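Local coordinates for mersacidin decarboxylase (Bacillus sp., PDB 1P3Y), which catalyses the FAD-dependent oxidative decarboxylation of the C-terminal cysteine of mersacidin, a lantibiotic, to an aminoenethiol residue, at residues Ser26-Phe31 against Tyr57-Val62; Ser33-Ile38 against Lys175-Ile180; Val40-Thr45 against His53-Phe58. All coordinates share one frame; numbering follows the deposited sequence.

Contact 1 of 3, residues Ser26-Phe31 against Tyr57-Val62; sequences SYLLYF and YFCDHV. With FAD (flavin-adenine dinucleotide), chain B.
L28 and L29 of helix 25-31 meet F58 and C59, which lie in the loop leading into strand 61-63. The contact is apolar. No hydrogen bond joins the two segments. L28 and F58 face each other most directly, with CA atoms 6.1 Å apart.

L28 carries the buried half. L28 CB lies 3.5 Å from the backbone O of F58, a van der Waals contact. CD2 of L28 reaches past that carbonyl to the F58 CB at 3.8 Å. The two side chains cross at about a right angle, and L28 meets F58 at its CB and carbonyl O. The same CD2 methyl of L28 also touches the CB of C59 at 4.1 Å.

L29 carries the outer half. Its CB does not point straight at the loop, but the isobutyl end swings in. The branch point and both methyls of L29 (CG, CD1 and CD2) lie equally near F58 CD2, at 4.0 Å, so the fork of the leucine meets one ring atom obliquely. F58 holds CG beside its own backbone N (chi1 -48°), which brings the CD2 corner of the ring to the L29 fork.

Y57 turns its ring away from the helix and toward a flavin. Y57 OH lies 3.4 Å from C7M of FAD of chain B, a packing contact with the dimethylbenzene end of the isoalloxazine. I19 of a second subunit packs on both Y57 and F58, and K71 of a third subunit makes a cation-pi contact with the Y57 ring. The loop therefore joins its own core to subunit interfaces.

Within the Rossmann fold, helix 25-31 lies between strands 10-15 and 37-42 in the chain. L28 and F31 pack on I13 of strand 10-15, F31 also touches I38, and Y30 and F31 reach L177 of helix 173-183.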
loop_
_atom_site.group_PDB
_atom_site.type_symbol
_atom_site.label_atom_id
_atom_site.label_comp_id
_atom_site.label_asym_id
_atom_site.label_seq_id
_atom_site.Cartn_x
_atom_site.Cartn_y
_atom_site.Cartn_z
ATOM N N SER A 26 32.412 12.205 11.962
ATOM C CA SER A 26 33.758 12.561 12.393
ATOM C C SER A 26 34.395 13.546 11.409
ATOM O O SER A 26 35.029 14.531 11.811
ATOM C CB SER A 26 34.611 11.300 12.484
ATOM O OG SER A 26 33.949 10.322 13.267
ATOM N N TYR A 27 34.232 13.273 10.117
ATOM C CA TYR A 27 34.783 14.150 9.104
ATOM C C TYR A 27 33.925 15.391 9.020
ATOM O O TYR A 27 34.425 16.513 9.059
ATOM C CB TYR A 27 34.825 13.452 7.739
ATOM C CG TYR A 27 35.744 12.242 7.709
ATOM C CD1 TYR A 27 35.363 11.026 8.302
ATOM C CD2 TYR A 27 37.014 12.320 7.124
ATOM C CE1 TYR A 27 36.225 9.917 8.310
ATOM C CE2 TYR A 27 37.883 11.229 7.134
ATOM C CZ TYR A 27 37.484 10.035 7.725
ATOM O OH TYR A 27 38.351 8.967 7.730
ATOM N N LEU A 28 32.619 15.174 8.930
ATOM C CA LEU A 28 31.665 16.263 8.807
ATOM C C LEU A 28 31.778 17.322 9.901
ATOM O O LEU A 28 31.777 18.519 9.602
ATOM C CB LEU A 28 30.234 15.693 8.753
ATOM C CG LEU A 28 29.464 15.764 7.420
ATOM C CD1 LEU A 28 30.335 15.293 6.277
ATOM C CD2 LEU A 28 28.202 14.917 7.504
ATOM N N LEU A 29 31.875 16.890 11.158
ATOM C CA LEU A 29 31.963 17.825 12.283
ATOM C C LEU A 29 33.320 18.524 12.332
ATOM O O LEU A 29 33.426 19.698 12.704
ATOM C CB LEU A 29 31.675 17.101 13.607
ATOM C CG LEU A 29 30.230 16.601 13.780
ATOM C CD1 LEU A 29 30.094 15.799 15.077
ATOM C CD2 LEU A 29 29.267 17.794 13.761
ATOM N N TYR A 30 34.357 17.805 11.927
ATOM C CA TYR A 30 35.694 18.366 11.921
ATOM C C TYR A 30 35.843 19.446 10.848
ATOM O O TYR A 30 36.522 20.446 11.057
ATOM C CB TYR A 30 36.723 17.262 11.699
ATOM C CG TYR A 30 38.143 17.762 11.707
ATOM C CD1 TYR A 30 38.735 18.211 12.890
ATOM C CD2 TYR A 30 38.887 17.808 10.531
ATOM C CE1 TYR A 30 40.036 18.696 12.903
ATOM C CE2 TYR A 30 40.192 18.296 10.525
ATOM C CZ TYR A 30 40.762 18.738 11.715
ATOM O OH TYR A 30 42.055 19.216 11.707
ATOM N N PHE A 31 35.209 19.230 9.700
ATOM C CA PHE A 31 35.280 20.172 8.585
ATOM C C PHE A 31 34.399 21.406 8.769
ATOM O O PHE A 31 34.564 22.401 8.065
ATOM C CB PHE A 31 34.871 19.480 7.279
ATOM C CG PHE A 31 35.793 18.368 6.849
ATOM C CD1 PHE A 31 37.087 18.273 7.353
ATOM C CD2 PHE A 31 35.365 17.420 5.924
ATOM C CE1 PHE A 31 37.941 17.254 6.938
ATOM C CE2 PHE A 31 36.213 16.398 5.502
ATOM C CZ PHE A 31 37.503 16.315 6.012
ATOM N N TYR A 57 22.045 15.870 10.758
ATOM C CA TYR A 57 22.362 16.463 12.052
ATOM C C TYR A 57 23.833 16.915 12.093
ATOM O O TYR A 57 24.258 17.574 13.042
ATOM C CB TYR A 57 22.136 15.451 13.176
ATOM C CG TYR A 57 20.700 15.047 13.358
ATOM C CD1 TYR A 57 20.294 13.734 13.141
ATOM C CD2 TYR A 57 19.735 15.980 13.719
ATOM C CE1 TYR A 57 18.960 13.360 13.270
ATOM C CE2 TYR A 57 18.400 15.611 13.855
ATOM C CZ TYR A 57 18.019 14.298 13.626
ATOM O OH TYR A 57 16.700 13.918 13.763
ATOM N N PHE A 58 24.607 16.561 11.066
ATOM C CA PHE A 58 26.029 16.889 11.034
ATOM C C PHE A 58 26.455 17.754 9.868
ATOM O O PHE A 58 27.652 17.838 9.569
ATOM C CB PHE A 58 26.861 15.599 11.016
ATOM C CG PHE A 58 26.442 14.592 12.047
ATOM C CD1 PHE A 58 25.855 13.390 11.665
ATOM C CD2 PHE A 58 26.644 14.838 13.403
ATOM C CE1 PHE A 58 25.476 12.439 12.618
ATOM C CE2 PHE A 58 26.270 13.895 14.376
ATOM C CZ PHE A 58 25.684 12.689 13.982
ATOM N N CYS A 59 25.497 18.388 9.199
ATOM C CA CYS A 59 25.825 19.232 8.067
ATOM C C CYS A 59 24.651 20.130 7.767
ATOM O O CYS A 59 23.620 20.025 8.421
ATOM C CB CYS A 59 26.174 18.382 6.846
ATOM S SG CYS A 59 24.784 17.479 6.177
ATOM N N ASP A 60 24.791 20.993 6.766
ATOM C CA ASP A 60 23.734 21.944 6.436
ATOM C C ASP A 60 22.570 21.430 5.604
ATOM O O ASP A 60 21.450 21.940 5.714
ATOM C CB ASP A 60 24.351 23.167 5.753
ATOM C CG ASP A 60 25.427 23.817 6.608
ATOM O OD1 ASP A 60 26.567 23.989 6.115
ATOM O OD2 ASP A 60 25.137 24.144 7.782
ATOM N N HIS A 61 22.817 20.432 4.767
ATOM C CA HIS A 61 21.747 19.898 3.944
ATOM C C HIS A 61 22.211 18.613 3.313
ATOM O O HIS A 61 23.382 18.466 2.995
ATOM C CB HIS A 61 21.363 20.888 2.850
ATOM C CG HIS A 61 20.160 20.474 2.064
ATOM N ND1 HIS A 61 18.878 20.546 2.572
ATOM C CD2 HIS A 61 20.046 19.940 0.824
ATOM C CE1 HIS A 61 18.028 20.073 1.676
ATOM N NE2 HIS A 61 18.711 19.698 0.607
ATOM N N VAL A 62 21.278 17.692 3.118
ATOM C CA VAL A 62 21.585 16.397 2.528
ATOM C C VAL A 62 20.743 16.157 1.282
ATOM O O VAL A 62 19.515 16.121 1.352
ATOM C CB VAL A 62 21.289 15.253 3.538
ATOM C CG1 VAL A 62 21.659 13.894 2.937
ATOM C CG2 VAL A 62 22.022 15.516 4.842
HETATM P PA FAD B . 11.137 4.966 22.104
HETATM O O1A FAD B . 11.989 5.046 20.842
HETATM O O2A FAD B . 10.485 3.639 22.443
HETATM O O5B FAD B . 9.934 6.081 22.082
HETATM C C5B FAD B . 9.912 7.242 21.198
HETATM C C4B FAD B . 9.067 6.997 19.954
HETATM O O4B FAD B . 8.913 5.598 19.740
HETATM C C3B FAD B . 7.632 7.549 20.030
HETATM O O3B FAD B . 7.551 8.518 18.990
HETATM C C2B FAD B . 6.777 6.337 19.861
HETATM O O2B FAD B . 5.520 6.440 19.253
HETATM C C1B FAD B . 7.680 5.358 19.116
HETATM N N9A FAD B . 7.446 3.883 19.243
HETATM C C8A FAD B . 7.646 2.965 20.364
HETATM N N7A FAD B . 7.324 1.716 20.109
HETATM C C5A FAD B . 6.877 1.732 18.748
HETATM C C6A FAD B . 6.369 0.721 17.841
HETATM N N6A FAD B . 6.254 -0.571 18.190
HETATM N N1A FAD B . 5.982 1.124 16.526
HETATM C C2A FAD B . 6.077 2.427 16.118
HETATM N N3A FAD B . 6.575 3.485 16.934
HETATM C C4A FAD B . 6.937 2.981 18.265
HETATM N N1 FAD B . 16.372 11.780 24.677
HETATM C C2 FAD B . 17.308 11.593 25.686
HETATM O O2 FAD B . 16.935 11.395 26.873
HETATM N N3 FAD B . 18.675 11.623 25.365
HETATM C C4 FAD B . 19.220 11.842 24.043
HETATM O O4 FAD B . 20.498 11.861 23.862
HETATM C C4X FAD B . 18.256 12.010 23.052
HETATM N N5 FAD B . 18.748 12.202 21.714
HETATM C C5X FAD B . 17.780 12.347 20.670
HETATM C C6 FAD B . 18.211 12.539 19.321
HETATM C C7 FAD B . 17.292 12.689 18.202
HETATM C C7M FAD B . 17.877 12.879 16.773
HETATM C C8 FAD B . 15.841 12.642 18.489
HETATM C C8M FAD B . 14.768 12.775 17.427
HETATM C C9 FAD B . 15.366 12.457 19.797
HETATM C C9A FAD B . 16.285 12.310 20.916
HETATM N N10 FAD B . 15.906 12.114 22.360
HETATM C C10 FAD B . 16.854 11.969 23.384
HETATM C "C1'" FAD B . 14.505 12.072 22.658
HETATM C "C2'" FAD B . 13.888 10.737 22.868
HETATM O "O2'" FAD B . 14.061 9.953 21.603
HETATM C "C3'" FAD B . 12.434 10.853 23.140
HETATM O "O3'" FAD B . 12.165 11.251 24.501
HETATM C "C4'" FAD B . 11.629 9.546 22.886
HETATM O "O4'" FAD B . 10.213 9.845 23.132
HETATM C "C5'" FAD B . 12.009 8.377 23.761
HETATM O "O5'" FAD B . 13.092 7.636 23.178
HETATM P P FAD B . 13.408 6.148 23.597
HETATM O O1P FAD B . 14.568 5.742 22.794
HETATM O O2P FAD B . 13.569 6.095 25.095
HETATM O O3P FAD B . 12.026 5.351 23.338
#

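Contact 2 of 3, residues Ser33-Ile38 against Lys175-Ile180; sequences SFFKEI and KALLAI
L177 sets one methyl against each of two neighbouring rings, F34 and F35. Its CG is anti to the backbone N (chi1 170°), and this carries the branched end away from helix 173-183 to the loop before strand 37-42. The CD2 branch sits over one face of the F34 ring. L177 CD2 lies 3.2 Å from the centroid of the F34 ring and 1° from the normal, a centred CH-pi contact. The two side chains meet at about a right angle.

The CD1 branch goes to F35. L177 CD1 lies 4.0 Å from F35 CE1, with F35 CZ equally near, and approaches the ring obliquely. Here the side chains run past each other in opposite directions.

The pairing spans a Rossmann-type fold with a parallel sheet. It joins the connection between helix 25-31 and strand 37-42 to the late helix 173-183, more than 130 residues further on. Helix 25-31 fills in beside it: Y30 and F31 both touch L177, and the Y30 ring meets that of F34 with planes at about 50°.

One turn after L177, I180 also reaches F35, at the same CZ end of the ring. I180 CG2 comes in at the ring edge, near the plane, 4.1 Å from F35 CZ. The two side chains cross at about a right angle. I180 continues inward onto I119 and F121 of strand 119-122 and onto I84 and C86 of strand 84-90, while F35 also touches L6.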
loop_
_atom_site.group_PDB
_atom_site.type_symbol
_atom_site.label_atom_id
_atom_site.label_comp_id
_atom_site.label_asym_id
_atom_site.label_seq_id
_atom_site.Cartn_x
_atom_site.Cartn_y
_atom_site.Cartn_z
ATOM N N SER A 33 34.248 23.764 10.964
ATOM C CA SER A 33 34.915 25.010 11.328
ATOM C C SER A 33 35.869 25.581 10.278
ATOM O O SER A 33 36.295 26.735 10.388
ATOM C CB SER A 33 35.638 24.857 12.675
ATOM O OG SER A 33 36.523 23.749 12.684
ATOM N N PHE A 34 36.189 24.792 9.257
ATOM C CA PHE A 34 37.112 25.236 8.217
ATOM C C PHE A 34 36.449 25.751 6.933
ATOM O O PHE A 34 37.096 26.440 6.142
ATOM C CB PHE A 34 38.112 24.121 7.884
ATOM C CG PHE A 34 38.902 23.627 9.075
ATOM C CD1 PHE A 34 38.394 22.614 9.889
ATOM C CD2 PHE A 34 40.161 24.158 9.370
ATOM C CE1 PHE A 34 39.125 22.125 10.983
ATOM C CE2 PHE A 34 40.907 23.680 10.466
ATOM C CZ PHE A 34 40.386 22.659 11.271
ATOM N N PHE A 35 35.179 25.414 6.714
ATOM C CA PHE A 35 34.473 25.865 5.509
ATOM C C PHE A 35 33.292 26.756 5.779
ATOM O O PHE A 35 32.718 26.733 6.867
ATOM C CB PHE A 35 33.976 24.687 4.663
ATOM C CG PHE A 35 35.042 23.721 4.290
ATOM C CD1 PHE A 35 35.488 22.764 5.212
ATOM C CD2 PHE A 35 35.622 23.771 3.019
ATOM C CE1 PHE A 35 36.504 21.865 4.864
ATOM C CE2 PHE A 35 36.636 22.881 2.657
ATOM C CZ PHE A 35 37.079 21.922 3.583
ATOM N N LYS A 36 32.921 27.523 4.761
ATOM C CA LYS A 36 31.799 28.446 4.851
ATOM C C LYS A 36 30.493 27.695 5.069
ATOM O O LYS A 36 29.655 28.099 5.873
ATOM C CB LYS A 36 31.699 29.285 3.570
ATOM C CG LYS A 36 30.538 30.295 3.573
ATOM C CD LYS A 36 30.445 31.088 2.260
ATOM N N GLU A 37 30.334 26.593 4.346
ATOM C CA GLU A 37 29.132 25.783 4.434
ATOM C C GLU A 37 29.427 24.393 3.851
ATOM O O GLU A 37 30.192 24.263 2.882
ATOM C CB GLU A 37 28.011 26.485 3.657
ATOM C CG GLU A 37 26.619 25.907 3.857
ATOM C CD GLU A 37 25.567 26.570 2.959
ATOM O OE1 GLU A 37 24.454 25.986 2.833
ATOM O OE2 GLU A 37 25.854 27.663 2.389
ATOM N N ILE A 38 28.833 23.366 4.456
ATOM C CA ILE A 38 29.005 21.982 4.022
ATOM C C ILE A 38 27.672 21.267 3.799
ATOM O O ILE A 38 26.799 21.233 4.680
ATOM C CB ILE A 38 29.745 21.141 5.064
ATOM C CG1 ILE A 38 31.048 21.821 5.491
ATOM C CG2 ILE A 38 29.994 19.744 4.496
ATOM C CD1 ILE A 38 31.823 21.026 6.553
ATOM N N LYS A 175 44.020 14.608 8.313
ATOM C CA LYS A 175 44.803 14.345 7.108
ATOM C C LYS A 175 43.925 14.727 5.919
ATOM O O LYS A 175 44.338 15.486 5.029
ATOM C CB LYS A 175 45.155 12.859 6.976
ATOM C CG LYS A 175 45.616 12.168 8.228
ATOM C CD LYS A 175 47.090 12.340 8.473
ATOM C CE LYS A 175 47.542 11.356 9.555
ATOM N NZ LYS A 175 46.683 11.441 10.789
ATOM N N ALA A 176 42.706 14.179 5.919
ATOM C CA ALA A 176 41.734 14.424 4.857
ATOM C C ALA A 176 41.556 15.918 4.583
ATOM O O ALA A 176 41.526 16.350 3.423
ATOM C CB ALA A 176 40.412 13.798 5.223
ATOM N N LEU A 177 41.433 16.708 5.646
ATOM C CA LEU A 177 41.277 18.153 5.482
ATOM C C LEU A 177 42.471 18.708 4.695
ATOM O O LEU A 177 42.301 19.480 3.742
ATOM C CB LEU A 177 41.184 18.844 6.849
ATOM C CG LEU A 177 41.251 20.381 6.875
ATOM C CD1 LEU A 177 40.229 20.990 5.914
ATOM C CD2 LEU A 177 40.999 20.858 8.310
ATOM N N LEU A 178 43.676 18.296 5.093
ATOM C CA LEU A 178 44.892 18.741 4.428
ATOM C C LEU A 178 44.859 18.365 2.948
ATOM O O LEU A 178 45.186 19.185 2.074
ATOM C CB LEU A 178 46.120 18.127 5.109
ATOM C CG LEU A 178 46.311 18.498 6.590
ATOM C CD1 LEU A 178 47.535 17.769 7.137
ATOM C CD2 LEU A 178 46.478 20.010 6.751
ATOM N N ALA A 179 44.455 17.126 2.665
ATOM C CA ALA A 179 44.373 16.664 1.285
ATOM C C ALA A 179 43.394 17.550 0.508
ATOM O O ALA A 179 43.632 17.868 -0.660
ATOM C CB ALA A 179 43.937 15.216 1.251
ATOM N N ILE A 180 42.307 17.968 1.153
ATOM C CA ILE A 180 41.346 18.830 0.477
ATOM C C ILE A 180 42.022 20.163 0.141
ATOM O O ILE A 180 41.924 20.654 -0.991
ATOM C CB ILE A 180 40.097 19.140 1.362
ATOM C CG1 ILE A 180 39.441 17.849 1.851
ATOM C CG2 ILE A 180 39.086 19.971 0.562
ATOM C CD1 ILE A 180 38.951 16.981 0.755
#

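Contact 3 of 3, residues Val40-Thr45 against His53-Phe58; sequences VVMTKT and HTVSYF. With FAD (flavin-adenine dinucleotide), chain C.
V55 has CG1 anti to its backbone N (chi1 -180°) and CG2 beside the backbone N, anti to the carbonyl carbon, and the two methyls divide the contact. CG1 goes to V40 and CG2 to M42. M42 starts with CG beside its backbone N, runs straight at chi2 and bends at chi3 (57°); the bend lays SD and CE side by side against V55 CG2. This is the second strand of the Rossmann fold, 37-42, packed against the short helix 52-55 that comes before strand 61-63.

The packing is apolar and buried. V40 CG1 lies 4.2 Å from V55 CG1. CE of M42 lies 4.0 Å from V55 CG2, and the M42 sulfur is equally near that methyl. M42 and V55 run past each other in opposite directions. I15 of strand 10-15 touches both V40 and V55.

The strand then runs out into the FAD pocket. T43 is the N-cap of helix 44-49. T43 OG1 makes a weak capping bond to A46 N and donates a bond of 2.9 Å to O1P of FAD of chain C. T45 N donates to O1A of the other phosphate of this FAD at 2.9 Å and 159°. The diphosphate thus sits at the N-terminal end of the helix, where the helix dipole probably favours its negative charge. K44 lays its aliphatic chain on the adenosine part, with K44 CG 3.5 Å from FAD N3A.

The other segment turns to neighbouring subunits: T54 OG1 bonds L49 O of a second subunit, while H53 NE2 and S56 OG bond N69 O and K71 NZ of a third. In its own chain, S56 OG donates to the H53 carbonyl O at 2.7 Å, tilted out of the carbonyl plane.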
loop_
_atom_site.group_PDB
_atom_site.type_symbol
_atom_site.label_atom_id
_atom_site.label_comp_id
_atom_site.label_asym_id
_atom_site.label_seq_id
_atom_site.Cartn_x
_atom_site.Cartn_y
_atom_site.Cartn_z
ATOM N N VAL A 40 25.744 17.620 1.846
ATOM C CA VAL A 40 26.012 16.254 1.451
ATOM C C VAL A 40 25.063 15.758 0.359
ATOM O O VAL A 40 23.920 16.196 0.262
ATOM C CB VAL A 40 25.902 15.336 2.681
ATOM C CG1 VAL A 40 25.923 13.868 2.273
ATOM C CG2 VAL A 40 27.039 15.649 3.638
ATOM N N VAL A 41 25.574 14.857 -0.473
ATOM C CA VAL A 41 24.805 14.200 -1.522
ATOM C C VAL A 41 25.159 12.705 -1.316
ATOM O O VAL A 41 26.342 12.328 -1.252
ATOM C CB VAL A 41 25.209 14.705 -2.953
ATOM C CG1 VAL A 41 26.709 14.441 -3.228
ATOM C CG2 VAL A 41 24.325 14.025 -4.017
ATOM N N MET A 42 24.141 11.858 -1.189
ATOM C CA MET A 42 24.350 10.424 -0.936
ATOM C C MET A 42 23.855 9.483 -2.030
ATOM O O MET A 42 23.027 9.842 -2.853
ATOM C CB MET A 42 23.642 10.028 0.367
ATOM C CG MET A 42 23.793 11.039 1.527
ATOM S SD MET A 42 22.994 10.478 3.084
ATOM C CE MET A 42 23.829 8.857 3.371
ATOM N N THR A 43 24.374 8.264 -2.030
ATOM C CA THR A 43 23.919 7.243 -2.964
ATOM C C THR A 43 22.928 6.413 -2.130
ATOM O O THR A 43 22.924 6.459 -0.881
ATOM C CB THR A 43 25.056 6.272 -3.413
ATOM O OG1 THR A 43 25.537 5.532 -2.279
ATOM C CG2 THR A 43 26.205 7.017 -4.028
ATOM N N LYS A 44 22.115 5.637 -2.830
ATOM C CA LYS A 44 21.113 4.773 -2.226
ATOM C C LYS A 44 21.703 3.828 -1.161
ATOM O O LYS A 44 21.155 3.695 -0.059
ATOM C CB LYS A 44 20.421 3.976 -3.354
ATOM C CG LYS A 44 19.206 3.156 -2.935
ATOM C CD LYS A 44 19.583 1.754 -2.439
ATOM C CE LYS A 44 18.335 0.890 -2.164
ATOM N NZ LYS A 44 17.387 1.562 -1.197
ATOM N N THR A 45 22.809 3.162 -1.485
ATOM C CA THR A 45 23.427 2.242 -0.529
ATOM C C THR A 45 23.881 2.957 0.735
ATOM O O THR A 45 23.716 2.439 1.849
ATOM C CB THR A 45 24.617 1.533 -1.142
ATOM O OG1 THR A 45 24.225 0.997 -2.404
ATOM C CG2 THR A 45 25.091 0.393 -0.234
ATOM N N HIS A 53 18.412 11.606 7.099
ATOM C CA HIS A 53 18.021 12.453 8.229
ATOM C C HIS A 53 19.075 12.395 9.335
ATOM O O HIS A 53 19.272 13.363 10.069
ATOM C CB HIS A 53 16.657 12.047 8.819
ATOM C CG HIS A 53 15.496 12.353 7.925
ATOM N ND1 HIS A 53 15.332 13.580 7.312
ATOM C CD2 HIS A 53 14.449 11.587 7.525
ATOM C CE1 HIS A 53 14.237 13.555 6.571
ATOM N NE2 HIS A 53 13.683 12.358 6.683
ATOM N N THR A 54 19.752 11.264 9.462
ATOM C CA THR A 54 20.760 11.181 10.488
ATOM C C THR A 54 21.889 12.082 10.054
ATOM O O THR A 54 22.301 12.966 10.785
ATOM C CB THR A 54 21.296 9.748 10.664
ATOM O OG1 THR A 54 20.209 8.855 10.946
ATOM C CG2 THR A 54 22.297 9.701 11.823
ATOM N N VAL A 55 22.376 11.881 8.841
ATOM C CA VAL A 55 23.478 12.688 8.345
ATOM C C VAL A 55 23.148 14.203 8.367
ATOM O O VAL A 55 24.047 15.046 8.376
ATOM C CB VAL A 55 23.876 12.216 6.896
ATOM C CG1 VAL A 55 25.056 13.051 6.335
ATOM C CG2 VAL A 55 24.232 10.728 6.916
ATOM N N SER A 56 21.870 14.559 8.395
ATOM C CA SER A 56 21.530 15.977 8.383
ATOM C C SER A 56 21.813 16.658 9.719
ATOM O O SER A 56 21.794 17.887 9.821
ATOM C CB SER A 56 20.062 16.180 8.005
ATOM O OG SER A 56 19.213 15.838 9.082
ATOM N N TYR A 57 22.045 15.870 10.758
ATOM C CA TYR A 57 22.362 16.463 12.052
ATOM C C TYR A 57 23.833 16.915 12.093
ATOM O O TYR A 57 24.258 17.574 13.042
ATOM C CB TYR A 57 22.136 15.451 13.176
ATOM C CG TYR A 57 20.700 15.047 13.358
ATOM C CD1 TYR A 57 20.294 13.734 13.141
ATOM C CD2 TYR A 57 19.735 15.980 13.719
ATOM C CE1 TYR A 57 18.960 13.360 13.270
ATOM C CE2 TYR A 57 18.400 15.611 13.855
ATOM C CZ TYR A 57 18.019 14.298 13.626
ATOM O OH TYR A 57 16.700 13.918 13.763
ATOM N N PHE A 58 24.607 16.561 11.066
ATOM C CA PHE A 58 26.029 16.889 11.034
ATOM C C PHE A 58 26.455 17.754 9.868
ATOM O O PHE A 58 27.652 17.838 9.569
ATOM C CB PHE A 58 26.861 15.599 11.016
ATOM C CG PHE A 58 26.442 14.592 12.047
ATOM C CD1 PHE A 58 25.855 13.390 11.665
ATOM C CD2 PHE A 58 26.644 14.838 13.403
ATOM C CE1 PHE A 58 25.476 12.439 12.618
ATOM C CE2 PHE A 58 26.270 13.895 14.376
ATOM C CZ PHE A 58 25.684 12.689 13.982
HETATM P PA FAD C . 24.475 2.834 -5.494
HETATM O O1A FAD C . 24.068 2.852 -4.025
HETATM O O2A FAD C . 23.888 3.890 -6.411
HETATM O O5B FAD C . 24.147 1.383 -6.186
HETATM C C5B FAD C . 23.885 0.160 -5.435
HETATM C C4B FAD C . 22.393 -0.107 -5.281
HETATM O O4B FAD C . 21.661 1.098 -5.481
HETATM C C3B FAD C . 21.807 -1.101 -6.300
HETATM O O3B FAD C . 21.329 -2.193 -5.521
HETATM C C2B FAD C . 20.766 -0.304 -7.015
HETATM O O2B FAD C . 19.624 -0.933 -7.526
HETATM C C1B FAD C . 20.403 0.792 -6.018
HETATM N N9A FAD C . 19.850 2.096 -6.512
HETATM C C8A FAD C . 20.474 3.194 -7.248
HETATM N N7A FAD C . 19.667 4.196 -7.520
HETATM C C5A FAD C . 18.410 3.806 -6.955
HETATM C C6A FAD C . 17.097 4.419 -6.896
HETATM N N6A FAD C . 16.840 5.629 -7.419
HETATM N N1A FAD C . 16.042 3.700 -6.254
HETATM C C2A FAD C . 16.248 2.463 -5.706
HETATM N N3A FAD C . 17.504 1.789 -5.703
HETATM C C4A FAD C . 18.522 2.595 -6.391
HETATM N N1 FAD C . 31.769 -1.236 -2.224
HETATM C C2 FAD C . 32.991 -0.576 -2.226
HETATM O O2 FAD C . 33.582 -0.331 -3.313
HETATM N N3 FAD C . 33.559 -0.183 -1.004
HETATM C C4 FAD C . 32.976 -0.409 0.301
HETATM O O4 FAD C . 33.592 -0.014 1.365
HETATM C C4X FAD C . 31.745 -1.059 0.268
HETATM N N5 FAD C . 31.111 -1.282 1.540
HETATM C C5X FAD C . 29.829 -1.919 1.535
HETATM C C6 FAD C . 29.151 -2.165 2.769
HETATM C C7 FAD C . 27.845 -2.803 2.850
HETATM C C7M FAD C . 27.197 -3.006 4.250
HETATM C C8 FAD C . 27.198 -3.216 1.585
HETATM C C8M FAD C . 25.839 -3.881 1.512
HETATM C C9 FAD C . 27.823 -2.998 0.346
HETATM C C9A FAD C . 29.130 -2.363 0.265
HETATM N N10 FAD C . 29.906 -2.080 -0.993
HETATM C C10 FAD C . 31.161 -1.452 -0.990
HETATM C "C1'" FAD C . 29.298 -2.478 -2.228
HETATM C "C2'" FAD C . 28.633 -1.424 -3.036
HETATM O "O2'" FAD C . 27.530 -0.844 -2.205
HETATM C "C3'" FAD C . 28.030 -1.990 -4.267
HETATM O "O3'" FAD C . 29.014 -2.232 -5.295
HETATM C "C4'" FAD C . 26.923 -1.102 -4.905
HETATM O "O4'" FAD C . 26.386 -1.829 -6.063
HETATM C "C5'" FAD C . 27.384 0.251 -5.389
HETATM O "O5'" FAD C . 27.326 1.217 -4.327
HETATM P P FAD C . 27.303 2.769 -4.609
HETATM O O1P FAD C . 27.244 3.416 -3.293
HETATM O O2P FAD C . 28.483 3.116 -5.482
HETATM O O3P FAD C . 26.035 2.986 -5.587
#

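In the fold
Contacts 1 and 3 lie at the 61-63/37-42 end of the sheet; contact 2 brings in helix 173-183, which also packs on strands 84-90 and 119-122. Contacts 1 and 3 have centres about 9 Å apart and share Y57 and F58. L28 CD2 meets V55 CG1 at 3.8 Å. Contacts 1 and 2, centres about 11 Å apart, are tied by D60 OD1 and I38 N at 2.9 Å, a probable hydrogen bond. Contacts 2 and 3, centres about 18 Å apart, are connected through strand 37-42. Contact 3 binds one FAD through T43-T45, and the shared Y57 touches an FAD held largely by other chains. All three lie away from the active-site residue H75.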